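Local coordinates for alginate lyase A1-II' (PDB 2CWS), which probably depolymerises alginate by beta-elimination, this chain being the alginate lyase domain of a polysaccharide lyase family 7 enzyme, at residues A[110-116]-A[196-201]; A[139-143]-A[189-193]; A[87-92]-A[222-228]; A[12-17]-A[28-32]; A[201-205]-A[216-220]. One frame throughout, in Å; residues are numbered along the deposited sequence. Where two conformers were deposited one is given.

Contact 1. Residues A[110-116]-A[196-201]. With SO4 (sulfate ion), chain B.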
# COMPACT_ATOMS: atom_id res chain seq x y z
N GLN A 110 1.69 -1.67 -0.60
CA GLN A 110 3.16 -1.48 -0.66
C GLN A 110 3.81 -2.01 0.60
O GLN A 110 3.20 -2.09 1.67
CB GLN A 110 3.58 0.02 -0.78
CG GLN A 110 2.82 0.80 -1.82
CD GLN A 110 3.46 2.13 -2.07
OE1 GLN A 110 4.68 2.19 -2.33
NE2 GLN A 110 2.67 3.19 -2.03
N ILE A 111 5.12 -2.26 0.46
CA ILE A 111 6.06 -2.12 1.57
C ILE A 111 6.92 -0.92 1.17
O ILE A 111 7.54 -0.97 0.10
CB ILE A 111 6.94 -3.35 1.83
CG1 ILE A 111 6.11 -4.55 2.23
CG2 ILE A 111 7.98 -2.99 2.90
CD1 ILE A 111 6.97 -5.79 2.39
N HIS A 112 7.00 0.09 2.04
CA HIS A 112 7.79 1.25 1.72
C HIS A 112 9.00 1.33 2.65
O HIS A 112 8.86 1.11 3.88
CB HIS A 112 6.90 2.50 1.90
CG HIS A 112 7.35 3.62 1.04
ND1 HIS A 112 8.52 4.34 1.23
CD2 HIS A 112 6.78 4.13 -0.06
CE1 HIS A 112 8.62 5.27 0.29
NE2 HIS A 112 7.56 5.18 -0.54
N GLY A 113 10.17 1.64 2.07
CA GLY A 113 11.31 1.93 2.90
C GLY A 113 11.24 3.30 3.53
O GLY A 113 10.54 4.20 3.07
N ILE A 114 12.04 3.45 4.59
CA ILE A 114 12.15 4.76 5.27
C ILE A 114 13.49 4.74 6.00
O ILE A 114 13.96 3.67 6.44
CB ILE A 114 10.97 4.98 6.25
CG1 ILE A 114 10.98 6.41 6.85
CG2 ILE A 114 10.89 3.90 7.31
CD1 ILE A 114 9.66 6.71 7.54
N MET A 115 14.12 5.89 6.10
CA MET A 115 15.38 5.93 6.90
C MET A 115 15.07 5.80 8.36
O MET A 115 13.98 6.07 8.82
CB MET A 115 16.15 7.22 6.63
CG MET A 115 16.37 7.61 5.20
SD MET A 115 17.37 6.37 4.33
CE MET A 115 18.93 6.63 5.15
N ASP A 116 16.12 5.44 9.13
CA ASP A 116 15.96 5.38 10.58
C ASP A 116 15.43 6.69 11.16
O ASP A 116 14.65 6.68 12.08
CB ASP A 116 17.32 5.09 11.19
CG ASP A 116 17.29 4.30 12.47
OD1 ASP A 116 16.28 3.63 12.76
OD2 ASP A 116 18.33 4.33 13.17
N LEU A 196 17.81 0.46 6.03
CA LEU A 196 16.49 1.08 5.96
C LEU A 196 15.56 0.33 6.90
O LEU A 196 15.76 -0.84 7.22
CB LEU A 196 15.96 1.05 4.53
CG LEU A 196 16.81 1.84 3.55
CD1 LEU A 196 16.18 1.68 2.16
CD2 LEU A 196 16.89 3.32 3.90
N LYS A 197 14.48 1.03 7.29
CA LYS A 197 13.33 0.42 7.94
C LYS A 197 12.17 0.46 6.97
O LYS A 197 12.30 0.94 5.83
CB LYS A 197 13.00 1.19 9.22
CG LYS A 197 14.25 1.36 10.09
CD LYS A 197 14.67 0.06 10.76
CE LYS A 197 13.75 -0.40 11.85
NZ LYS A 197 13.78 0.31 13.18
N TYR A 198 11.02 -0.09 7.39
CA TYR A 198 9.92 -0.37 6.48
C TYR A 198 8.59 -0.18 7.16
O TYR A 198 8.46 -0.31 8.39
CB TYR A 198 9.95 -1.88 5.97
CG TYR A 198 11.31 -2.19 5.37
CD1 TYR A 198 11.54 -1.84 4.02
CD2 TYR A 198 12.36 -2.69 6.12
CE1 TYR A 198 12.79 -2.07 3.45
CE2 TYR A 198 13.61 -2.88 5.59
CZ TYR A 198 13.84 -2.57 4.26
OH TYR A 198 15.05 -2.74 3.67
N TYR A 199 7.57 0.09 6.36
CA TYR A 199 6.19 0.11 6.82
C TYR A 199 5.30 -0.34 5.66
O TYR A 199 5.61 -0.15 4.47
CB TYR A 199 5.77 1.49 7.34
CG TYR A 199 5.89 2.61 6.36
CD1 TYR A 199 7.05 3.39 6.33
CD2 TYR A 199 4.89 2.93 5.45
CE1 TYR A 199 7.20 4.44 5.44
CE2 TYR A 199 5.02 3.95 4.55
CZ TYR A 199 6.19 4.71 4.52
OH TYR A 199 6.29 5.74 3.63
N PHE A 200 4.17 -0.96 6.02
CA PHE A 200 3.18 -1.36 5.03
C PHE A 200 2.31 -0.18 4.62
O PHE A 200 2.11 0.78 5.38
CB PHE A 200 2.29 -2.47 5.58
CG PHE A 200 2.97 -3.82 5.74
CD1 PHE A 200 3.17 -4.42 6.97
CD2 PHE A 200 3.39 -4.49 4.59
CE1 PHE A 200 3.74 -5.66 7.06
CE2 PHE A 200 3.96 -5.76 4.71
CZ PHE A 200 4.15 -6.35 5.92
N LYS A 201 1.72 -0.29 3.41
CA LYS A 201 0.69 0.62 2.95
C LYS A 201 -0.38 -0.19 2.24
O LYS A 201 -0.07 -1.25 1.65
CB LYS A 201 1.22 1.69 1.95
CG LYS A 201 2.46 2.42 2.44
CD LYS A 201 2.69 3.72 1.67
CE LYS A 201 1.88 4.86 2.29
NZ LYS A 201 1.90 6.05 1.40
S SO4 B . 5.67 6.77 -3.07
O1 SO4 B . 4.64 5.94 -2.20
O2 SO4 B . 7.02 6.68 -2.55
O3 SO4 B . 5.70 6.27 -4.39
O4 SO4 B . 5.28 8.17 -3.07
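Strands 110-114 and 197-201 are antiparallel neighbours in one sheet of the concanavalin-like beta-sandwich. Gln110, His112 and Ile114 face Lys201, Tyr199 and Lys197 in hydrogen-bonded pairs, each contributing two N-H...O=C bonds, with N-to-O distances of 2.8 to 3.0 Å. Ile111, Tyr198 and Phe200 project from the face turned to the other sheet. There Ile111, in an m rotamer, places CG1 3.5 Å from Phe200 CE2 and CG2 3.8 Å from Tyr198 CB. On the opposite face Tyr199 takes the p rotamer, which swings its ring across to the partner strand. His112 CB sits over that ring in a CH-pi contact, 3.8 Å from the centroid, and Ile114 CB meets its edge, 3.9 Å from Tyr199 CE1. His112 itself is t; its imidazole runs nearly parallel to the phenol but slid aside, and ND1 bonds Gly113 O at 2.7 Å. Gln110 and Lys201, both m at chi1, lie side by side and share Glu69 as a partner, Lys201 also bonding Gln18. A sulfate, probably from the crystallisation liquor, marks an anion site consistent with a cleft for an acidic polysaccharide: Gln110 NE2 reaches O1 weakly at 3.4 Å, whereas His112 NE2 bonds O2 at 2.6 Å.

Contact 2. Residues A[139-143]-A[189-193]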
# COMPACT_ATOMS: atom_id res chain seq x y z
N LYS A 139 11.71 -3.71 -5.65
CA LYS A 139 12.84 -2.92 -6.06
C LYS A 139 14.13 -3.67 -5.83
O LYS A 139 14.27 -4.37 -4.82
CB LYS A 139 12.81 -1.59 -5.28
CG LYS A 139 13.81 -0.58 -5.86
CD LYS A 139 13.77 0.77 -5.18
CE LYS A 139 14.45 1.89 -5.94
NZ LYS A 139 15.85 1.56 -6.38
N GLN A 140 15.09 -3.55 -6.75
CA GLN A 140 16.35 -4.26 -6.60
C GLN A 140 17.24 -3.65 -5.51
O GLN A 140 17.66 -4.36 -4.59
CB GLN A 140 17.16 -4.23 -7.94
CG GLN A 140 16.47 -5.17 -8.97
CD GLN A 140 17.17 -5.15 -10.30
OE1 GLN A 140 17.39 -6.24 -10.89
NE2 GLN A 140 17.58 -4.01 -10.79
N ASN A 141 17.51 -2.34 -5.62
CA ASN A 141 18.53 -1.71 -4.79
C ASN A 141 17.91 -0.64 -3.88
O ASN A 141 16.92 0.02 -4.26
CB ASN A 141 19.57 -1.02 -5.67
CG ASN A 141 20.35 -2.03 -6.50
OD1 ASN A 141 20.43 -3.22 -6.15
ND2 ASN A 141 20.83 -1.46 -7.59
N SER A 142 18.54 -0.48 -2.72
CA SER A 142 18.03 0.41 -1.67
C SER A 142 18.25 1.89 -1.95
O SER A 142 17.77 2.69 -1.17
CB SER A 142 18.69 0.04 -0.33
OG SER A 142 20.09 0.30 -0.37
N ASP A 143 18.99 2.26 -2.98
CA ASP A 143 19.26 3.61 -3.36
C ASP A 143 18.56 3.95 -4.69
O ASP A 143 17.54 3.31 -5.02
CB ASP A 143 20.77 3.79 -3.39
CG ASP A 143 21.50 2.96 -4.40
OD1 ASP A 143 22.76 3.08 -4.49
OD2 ASP A 143 20.78 2.27 -5.13
N LYS A 189 20.23 -9.02 -2.74
CA LYS A 189 20.56 -8.17 -3.90
C LYS A 189 21.38 -6.96 -3.49
O LYS A 189 22.35 -6.64 -4.19
CB LYS A 189 19.29 -7.70 -4.60
CG LYS A 189 19.54 -6.84 -5.82
CD LYS A 189 20.36 -7.49 -6.91
CE LYS A 189 20.47 -6.63 -8.17
NZ LYS A 189 21.33 -7.51 -9.12
N ASP A 190 21.03 -6.34 -2.37
CA ASP A 190 21.72 -5.16 -1.88
C ASP A 190 21.67 -5.15 -0.38
O ASP A 190 20.63 -4.89 0.24
CB ASP A 190 21.05 -3.92 -2.47
CG ASP A 190 21.65 -2.62 -1.96
OD1 ASP A 190 21.01 -1.56 -2.19
OD2 ASP A 190 22.75 -2.64 -1.40
N ALA A 191 22.85 -5.34 0.24
CA ALA A 191 22.90 -5.32 1.69
C ALA A 191 22.54 -3.95 2.26
O ALA A 191 22.27 -3.83 3.46
CB ALA A 191 24.27 -5.73 2.21
N GLY A 192 22.55 -2.93 1.40
CA GLY A 192 22.09 -1.61 1.91
C GLY A 192 20.66 -1.60 2.34
O GLY A 192 20.27 -0.67 3.08
N TRP A 193 19.84 -2.56 1.96
CA TRP A 193 18.47 -2.60 2.52
C TRP A 193 18.50 -2.83 4.03
O TRP A 193 17.53 -2.52 4.70
CB TRP A 193 17.65 -3.68 1.84
CG TRP A 193 17.20 -3.42 0.44
CD1 TRP A 193 17.69 -4.07 -0.68
CD2 TRP A 193 16.20 -2.50 -0.03
NE1 TRP A 193 17.05 -3.61 -1.83
CE2 TRP A 193 16.13 -2.64 -1.41
CE3 TRP A 193 15.36 -1.58 0.62
CZ2 TRP A 193 15.25 -1.91 -2.22
CZ3 TRP A 193 14.48 -0.86 -0.19
CH2 TRP A 193 14.43 -1.00 -1.58
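A single carboxylate organises both sides of this loop-to-loop contact. Asp190 OD1 accepts from Ser142 N at 2.7 Å and also from Ser142 OG at 2.8 Å, while Asp190 OD2 turns back to its own segment and accepts from Gly192 N at 2.8 Å. The peptide and hydroxyl of Ser142 are thereby held by one oxygen. Beside this, Trp193 lays the face of its indole against the same serine: Ser142 CA is 3.6 Å from the centroid of the six-membered ring and almost on its normal, a CH-pi contact. The ring also has a polar role, since Trp193 NE1 donates to Gln140 O at 2.9 Å in a nearly straight bond. Gly192 fits tightly, as a beta carbon there would collide with Ser142 OG. At the outer end the aliphatic part of Lys189 covers the loop, with CG 3.3 Å from Gln140 O. Within 139-143, Lys139 NZ gathers the loop by bonding Asn141 O and Asp143 O, each at 2.8 Å. Outside the two segments, Phe186 meets the indole edge-to-face. The Asp190 OD2 bond defines an Asx turn, here placed where helix 186-189 ends and the chain passes into the 3-10 turn 191-193.

Contact 3. Residues A[87-92]-A[222-228]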
# COMPACT_ATOMS: atom_id res chain seq x y z
N GLY A 87 13.38 -10.92 11.24
CA GLY A 87 12.10 -11.39 11.76
C GLY A 87 11.07 -11.48 10.65
O GLY A 87 11.42 -11.39 9.45
N THR A 88 9.80 -11.62 11.03
CA THR A 88 8.71 -11.82 10.08
C THR A 88 7.67 -10.74 10.22
O THR A 88 7.24 -10.39 11.31
CB THR A 88 8.10 -13.22 10.30
OG1 THR A 88 9.05 -14.20 9.90
CG2 THR A 88 6.85 -13.42 9.47
N HIS A 89 7.29 -10.19 9.06
CA HIS A 89 6.44 -9.01 8.96
C HIS A 89 5.46 -9.26 7.84
O HIS A 89 5.91 -9.36 6.68
CB HIS A 89 7.33 -7.80 8.60
CG HIS A 89 8.51 -7.69 9.56
ND1 HIS A 89 8.35 -7.25 10.85
CD2 HIS A 89 9.78 -8.09 9.41
CE1 HIS A 89 9.53 -7.31 11.46
NE2 HIS A 89 10.41 -7.83 10.59
N THR A 90 4.16 -9.41 8.15
CA THR A 90 3.23 -9.92 7.16
C THR A 90 1.96 -9.08 7.12
O THR A 90 1.31 -8.92 8.15
CB THR A 90 2.83 -11.37 7.49
OG1 THR A 90 4.09 -12.10 7.51
CG2 THR A 90 1.91 -11.93 6.41
N MET A 91 1.58 -8.63 5.93
CA MET A 91 0.27 -8.01 5.70
C MET A 91 -0.57 -8.95 4.87
O MET A 91 -0.10 -9.49 3.86
CB MET A 91 0.49 -6.67 4.98
CG MET A 91 -0.86 -6.05 4.59
SD MET A 91 -0.71 -4.33 4.01
CE MET A 91 0.25 -4.64 2.48
N LYS A 92 -1.80 -9.13 5.29
CA LYS A 92 -2.79 -9.87 4.53
C LYS A 92 -3.97 -8.96 4.26
O LYS A 92 -4.37 -8.18 5.11
CB LYS A 92 -3.33 -11.10 5.28
CG LYS A 92 -2.23 -12.07 5.64
CD LYS A 92 -2.89 -13.25 6.37
CE LYS A 92 -4.12 -13.65 5.56
NZ LYS A 92 -4.86 -14.81 6.11
N SER A 222 -10.86 -7.04 4.11
CA SER A 222 -10.12 -7.45 5.31
C SER A 222 -8.70 -6.89 5.17
O SER A 222 -8.22 -6.73 4.03
CB SER A 222 -10.13 -8.97 5.49
OG SER A 222 -9.55 -9.58 4.37
N LEU A 223 -8.06 -6.64 6.31
CA LEU A 223 -6.70 -6.03 6.30
C LEU A 223 -6.09 -6.28 7.65
O LEU A 223 -6.65 -5.84 8.67
CB LEU A 223 -6.79 -4.52 6.06
CG LEU A 223 -5.46 -3.75 6.13
CD1 LEU A 223 -4.48 -4.20 5.06
CD2 LEU A 223 -5.74 -2.25 6.05
N SER A 224 -4.96 -6.99 7.70
CA SER A 224 -4.30 -7.26 8.95
C SER A 224 -2.79 -7.22 8.76
O SER A 224 -2.27 -7.48 7.68
CB SER A 224 -4.75 -8.59 9.58
OG SER A 224 -4.37 -9.65 8.77
N VAL A 225 -2.10 -6.95 9.86
CA VAL A 225 -0.64 -6.96 9.90
C VAL A 225 -0.21 -7.74 11.13
O VAL A 225 -0.75 -7.57 12.20
CB VAL A 225 -0.10 -5.52 9.98
CG1 VAL A 225 1.40 -5.52 10.20
CG2 VAL A 225 -0.47 -4.72 8.74
N SER A 226 0.83 -8.58 10.93
CA SER A 226 1.41 -9.38 12.00
C SER A 226 2.92 -9.26 11.95
O SER A 226 3.54 -9.50 10.93
CB SER A 226 1.00 -10.86 11.84
OG SER A 226 1.64 -11.70 12.78
N HIS A 227 3.51 -8.94 13.11
CA HIS A 227 4.96 -8.88 13.27
C HIS A 227 5.33 -9.98 14.26
O HIS A 227 4.74 -10.06 15.37
CB HIS A 227 5.40 -7.50 13.79
CG HIS A 227 5.12 -6.45 12.76
ND1 HIS A 227 5.93 -6.36 11.62
CD2 HIS A 227 4.18 -5.51 12.70
CE1 HIS A 227 5.44 -5.38 10.89
NE2 HIS A 227 4.41 -4.81 11.50
N SER A 228 6.29 -10.85 13.90
CA SER A 228 6.57 -12.00 14.75
C SER A 228 8.05 -12.40 14.56
O SER A 228 8.82 -11.73 13.85
CB SER A 228 5.66 -13.23 14.44
OG SER A 228 5.83 -13.65 13.05
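Ser222 opens the 222-228 segment at the margin of the contact, its hydroxyl bonded to Ser94 further along the partner strand. Leu223 follows with its side chain toward the sandwich interior, CD1 lying 3.9 Å from Met91 SD. Ser224 forms the first hydrogen-bonded pair with Lys92: Ser224 N to Lys92 O and Lys92 N to Ser224 O are both 2.9 Å. Val225 stands opposite Met91 in a non-hydrogen-bonded pair, with only 4.4 Å between their CA atoms, and its CG2 comes 4.3 Å from Met91 CB. Ser226 then pairs with Thr90, where both N-to-O bonds, Ser226 N to Thr90 O and Thr90 N to Ser226 O, measure 2.8 Å. At His227 the cross-strand neighbour is His89, and the two imidazoles meet rim to rim, His227 ND1 hydrogen-bonded to His89 ND1 at 2.7 Å; their other nitrogens are bonded to Glu72 and Gln86 respectively. Ser228 closes the register with Thr88, its N 2.8 Å from Thr88 O and its O 3.0 Å from Thr88 N. The serines, threonines and lysine thus share one face, the histidines and apolar residues the other. Strand 215-228 lies between 49-54 and 88-99, with 162-169 beyond, while Trp15 and Phe200 of the other sheet and the loop residue Trp83 pack on the inner face.

Contact 4. Residues A[12-17]-A[28-32]. With SO4 (sulfate ion), chain C.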
# COMPACT_ATOMS: atom_id res chain seq x y z
N LEU A 12 -8.16 -0.05 12.64
CA LEU A 12 -7.31 1.02 12.08
C LEU A 12 -6.46 1.70 13.14
O LEU A 12 -5.95 2.81 12.93
CB LEU A 12 -8.15 2.02 11.27
CG LEU A 12 -8.99 1.37 10.16
CD1 LEU A 12 -9.74 2.40 9.37
CD2 LEU A 12 -8.10 0.58 9.20
N SER A 13 -6.30 1.02 14.30
CA SER A 13 -5.55 1.60 15.40
C SER A 13 -4.08 1.77 15.11
O SER A 13 -3.44 2.58 15.78
CB SER A 13 -5.75 0.80 16.68
OG SER A 13 -5.18 -0.50 16.58
N HIS A 14 -3.57 1.06 14.10
CA HIS A 14 -2.17 1.17 13.70
C HIS A 14 -2.06 1.52 12.22
O HIS A 14 -1.12 1.08 11.51
CB HIS A 14 -1.37 -0.09 14.06
CG HIS A 14 -1.22 -0.19 15.53
ND1 HIS A 14 -0.14 0.38 16.18
CD2 HIS A 14 -2.01 -0.76 16.48
CE1 HIS A 14 -0.27 0.16 17.47
NE2 HIS A 14 -1.38 -0.52 17.68
N TRP A 15 -2.96 2.36 11.73
CA TRP A 15 -2.87 2.94 10.39
C TRP A 15 -3.19 4.44 10.48
O TRP A 15 -4.08 4.79 11.27
CB TRP A 15 -3.88 2.31 9.44
CG TRP A 15 -3.73 0.85 9.14
CD1 TRP A 15 -4.40 -0.19 9.71
CD2 TRP A 15 -2.83 0.25 8.18
NE1 TRP A 15 -3.99 -1.39 9.17
CE2 TRP A 15 -3.03 -1.14 8.22
CE3 TRP A 15 -1.88 0.79 7.27
CZ2 TRP A 15 -2.33 -2.02 7.39
CZ3 TRP A 15 -1.19 -0.09 6.46
CH2 TRP A 15 -1.42 -1.46 6.54
N LYS A 16 -2.59 5.24 9.64
CA LYS A 16 -3.09 6.59 9.36
C LYS A 16 -3.47 6.63 7.89
O LYS A 16 -3.03 5.78 7.09
CB LYS A 16 -2.09 7.69 9.73
CG LYS A 16 -0.84 7.71 8.88
CD LYS A 16 0.07 8.89 9.26
CE LYS A 16 1.36 8.88 8.47
NZ LYS A 16 2.13 10.12 8.72
N LEU A 17 -4.30 7.59 7.50
CA LEU A 17 -4.79 7.70 6.15
C LEU A 17 -4.26 8.95 5.48
O LEU A 17 -4.34 10.04 6.05
CB LEU A 17 -6.34 7.76 6.18
CG LEU A 17 -7.06 7.99 4.83
CD1 LEU A 17 -6.85 6.86 3.84
CD2 LEU A 17 -8.53 8.20 5.12
N SER A 28 -5.57 10.83 11.41
CA SER A 28 -4.92 10.05 12.44
C SER A 28 -5.65 8.72 12.69
O SER A 28 -6.84 8.55 12.41
CB SER A 28 -4.91 10.83 13.75
OG SER A 28 -6.26 10.88 14.24
N SER A 29 -4.90 7.77 13.26
CA SER A 29 -5.51 6.51 13.65
C SER A 29 -6.71 6.72 14.54
O SER A 29 -7.75 6.07 14.39
CB SER A 29 -4.54 5.61 14.43
OG SER A 29 -3.31 5.46 13.73
N ALA A 30 -6.58 7.64 15.50
CA ALA A 30 -7.71 7.84 16.42
C ALA A 30 -8.93 8.35 15.68
O ALA A 30 -10.06 7.92 15.97
CB ALA A 30 -7.33 8.82 17.52
N ASN A 31 -8.76 9.28 14.75
CA ASN A 31 -9.90 9.80 14.01
C ASN A 31 -10.49 8.76 13.09
O ASN A 31 -11.71 8.73 12.88
CB ASN A 31 -9.56 11.10 13.31
CG ASN A 31 -9.58 12.25 14.31
OD1 ASN A 31 -10.35 12.23 15.30
ND2 ASN A 31 -8.75 13.24 14.06
N LEU A 32 -9.67 7.85 12.55
CA LEU A 32 -10.24 6.74 11.77
C LEU A 32 -11.14 5.90 12.67
O LEU A 32 -12.23 5.51 12.29
CB LEU A 32 -9.09 5.91 11.18
CG LEU A 32 -8.27 6.58 10.08
CD1 LEU A 32 -7.11 5.69 9.67
CD2 LEU A 32 -9.12 6.97 8.89
S SO4 C . 5.30 9.67 6.66
O1 SO4 C . 4.20 8.65 6.19
O2 SO4 C . 4.83 10.30 7.84
O3 SO4 C . 6.53 9.06 6.83
O4 SO4 C . 5.33 10.55 5.47
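Hydrogen bonding joins the two segments at one point: Ser29 OG, on the first turn of helix 29-33, donates to Trp15 O at 2.7 Å. Its CB rests against the preceding turn, 3.5 Å from both Leu12 O and Ser13 O. That turn is itself held by a bond from Trp15 N to Leu12 O of 3.3 Å. The helix start is secured separately by Ser28, an N-cap whose OG accepts from Asn31 N at 3.0 Å. Apolar packing supplies much of the remaining contact, and Leu32, one turn into the helix, is its main piece. Leu32 CB lies 4.0 Å from Leu12 CD1, Leu32 CD2 4.0 Å from Leu17 CB, and Leu32 CD1 approaches Trp15 O to 3.5 Å. Charge interactions lead away from the helix: Lys16 NZ bonds sulfate O2 at 2.8 Å and forms a salt bridge with Glu26, and the sulfate, probably from the crystallisation liquor, is also bound by Arg71. Strand 15-18 runs between 26-27 and 67-72 in its sheet, and the short helix directly following 26-27 folds back against the strand and the turn before it. Phe41 of strand 41-43 packs on Leu12, Leu17 and Leu32, and the Trp15 indole reaches strand 215-228 of the facing sheet.

Contact 5. Residues A[201-205]-A[216-220]. With SO4 (sulfate ion), chain B.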
# COMPACT_ATOMS: atom_id res chain seq x y z
N LYS A 201 1.72 -0.29 3.41
CA LYS A 201 0.69 0.62 2.95
C LYS A 201 -0.38 -0.19 2.24
O LYS A 201 -0.07 -1.25 1.65
CB LYS A 201 1.22 1.69 1.95
CG LYS A 201 2.46 2.42 2.44
CD LYS A 201 2.69 3.72 1.67
CE LYS A 201 1.88 4.86 2.29
NZ LYS A 201 1.90 6.05 1.40
N ALA A 202 -1.61 0.32 2.22
CA ALA A 202 -2.70 -0.35 1.49
C ALA A 202 -3.75 0.69 1.17
O ALA A 202 -4.14 1.49 2.04
CB ALA A 202 -3.33 -1.45 2.34
N GLY A 203 -4.24 0.66 -0.08
CA GLY A 203 -5.33 1.56 -0.44
C GLY A 203 -5.35 1.78 -1.94
O GLY A 203 -5.46 0.79 -2.70
N ASN A 204 -5.24 3.05 -2.36
CA ASN A 204 -5.48 3.40 -3.78
C ASN A 204 -4.51 4.51 -4.13
O ASN A 204 -4.77 5.69 -3.89
CB ASN A 204 -6.92 3.84 -3.94
CG ASN A 204 -7.31 4.27 -5.32
OD1 ASN A 204 -8.49 4.79 -5.46
ND2 ASN A 204 -6.47 4.16 -6.28
N TYR A 205 -3.38 4.15 -4.77
CA TYR A 205 -2.34 5.09 -5.13
C TYR A 205 -2.40 5.14 -6.67
O TYR A 205 -2.02 4.19 -7.36
CB TYR A 205 -1.02 4.58 -4.60
CG TYR A 205 0.22 5.40 -4.94
CD1 TYR A 205 0.18 6.77 -5.18
CD2 TYR A 205 1.44 4.75 -4.96
CE1 TYR A 205 1.34 7.47 -5.45
CE2 TYR A 205 2.62 5.43 -5.22
CZ TYR A 205 2.55 6.79 -5.50
OH TYR A 205 3.69 7.51 -5.74
N ALA A 216 -9.97 6.67 -9.53
CA ALA A 216 -9.98 5.24 -9.25
C ALA A 216 -10.70 4.95 -7.93
O ALA A 216 -10.78 5.81 -7.04
CB ALA A 216 -8.55 4.70 -9.15
N ILE A 217 -11.20 3.73 -7.85
CA ILE A 217 -11.81 3.19 -6.63
C ILE A 217 -11.18 1.84 -6.35
O ILE A 217 -11.21 0.97 -7.22
CB ILE A 217 -13.32 3.02 -6.78
CG1 ILE A 217 -14.04 4.35 -7.08
CG2 ILE A 217 -13.90 2.35 -5.53
CD1 ILE A 217 -15.50 4.17 -7.53
N ALA A 218 -10.69 1.67 -5.13
CA ALA A 218 -10.24 0.36 -4.66
C ALA A 218 -10.95 0.06 -3.35
O ALA A 218 -11.28 0.99 -2.60
CB ALA A 218 -8.72 0.32 -4.44
N LYS A 219 -11.18 -1.23 -3.08
CA LYS A 219 -11.86 -1.69 -1.91
C LYS A 219 -11.06 -2.72 -1.14
O LYS A 219 -10.33 -3.53 -1.76
CB LYS A 219 -13.19 -2.39 -2.32
CG LYS A 219 -14.26 -1.40 -2.69
CD LYS A 219 -15.57 -2.11 -3.11
CE LYS A 219 -16.71 -1.11 -3.14
NZ LYS A 219 -18.03 -1.78 -3.48
N LEU A 220 -11.24 -2.71 0.17
CA LEU A 220 -10.73 -3.76 1.05
C LEU A 220 -11.91 -4.31 1.87
O LEU A 220 -12.72 -3.57 2.40
CB LEU A 220 -9.64 -3.25 1.98
CG LEU A 220 -8.34 -2.80 1.26
CD1 LEU A 220 -7.37 -2.19 2.23
CD2 LEU A 220 -7.69 -3.97 0.53
S SO4 B . 5.67 6.77 -3.07
O1 SO4 B . 4.64 5.94 -2.20
O2 SO4 B . 7.02 6.68 -2.55
O3 SO4 B . 5.70 6.27 -4.39
O4 SO4 B . 5.28 8.17 -3.07
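The chain turns a corner at Gly203, and the part from Ala202 to Asn204 passes strand 216-220 with end-to-end directions 153° apart. Asn204 and Ala218 have the nearest CA atoms, 5.7 Å apart. Gly203 has phi 157° and psi -122°, angles at which a beta carbon would jam against the preceding carbonyl, so the corner calls for glycine. Its O lies 3.7 Å from Ala218 CB. Alternate residues of 216-220 point across the gap: Ala216, Ala218 and Leu220. Leu220 CD1 meets Ala202 CB at 4.1 Å, and Asn204 CB meets Ala218 CB at 4.0 Å. Ile217 and Lys219 point away, the lysine forming salt bridges with Asp44 and Asp46. Tyr205 likewise turns from this interface, and its OH bonds sulfate O3 at 2.7 Å, beside Arg67. Small, largely apolar side chains therefore let the two sheets of the sandwich approach closely through packing, while Lys219 and the sulfate-binding Tyr205 point away from this interface.

Along the chain, contact 4 comes first; contact 3 then joins the distant ends of a long span that contains contacts 1, 2 and 5, with contact 2 lying within the span of contact 1. Contacts 1 and 5 share Lys201 and strand 197-202, and both reach the same sulfate. Contacts 3 and 5 share strand 215-228 of the facing sheet. Between the sheets, Phe200 packs on Met91, and Trp15 of contact 4 touches contacts 1, 3 and 5. Contact 2 lies at one end of the sandwich, its centre 30 Å from that of contact 4, and meets contact 1 through Trp193 and Tyr198. Contacts 1 and 3 thus each pair strands within one sheet, contact 5 packs the two sheets together, and contacts 2 and 4 join loop and helix elements of a single lyase domain.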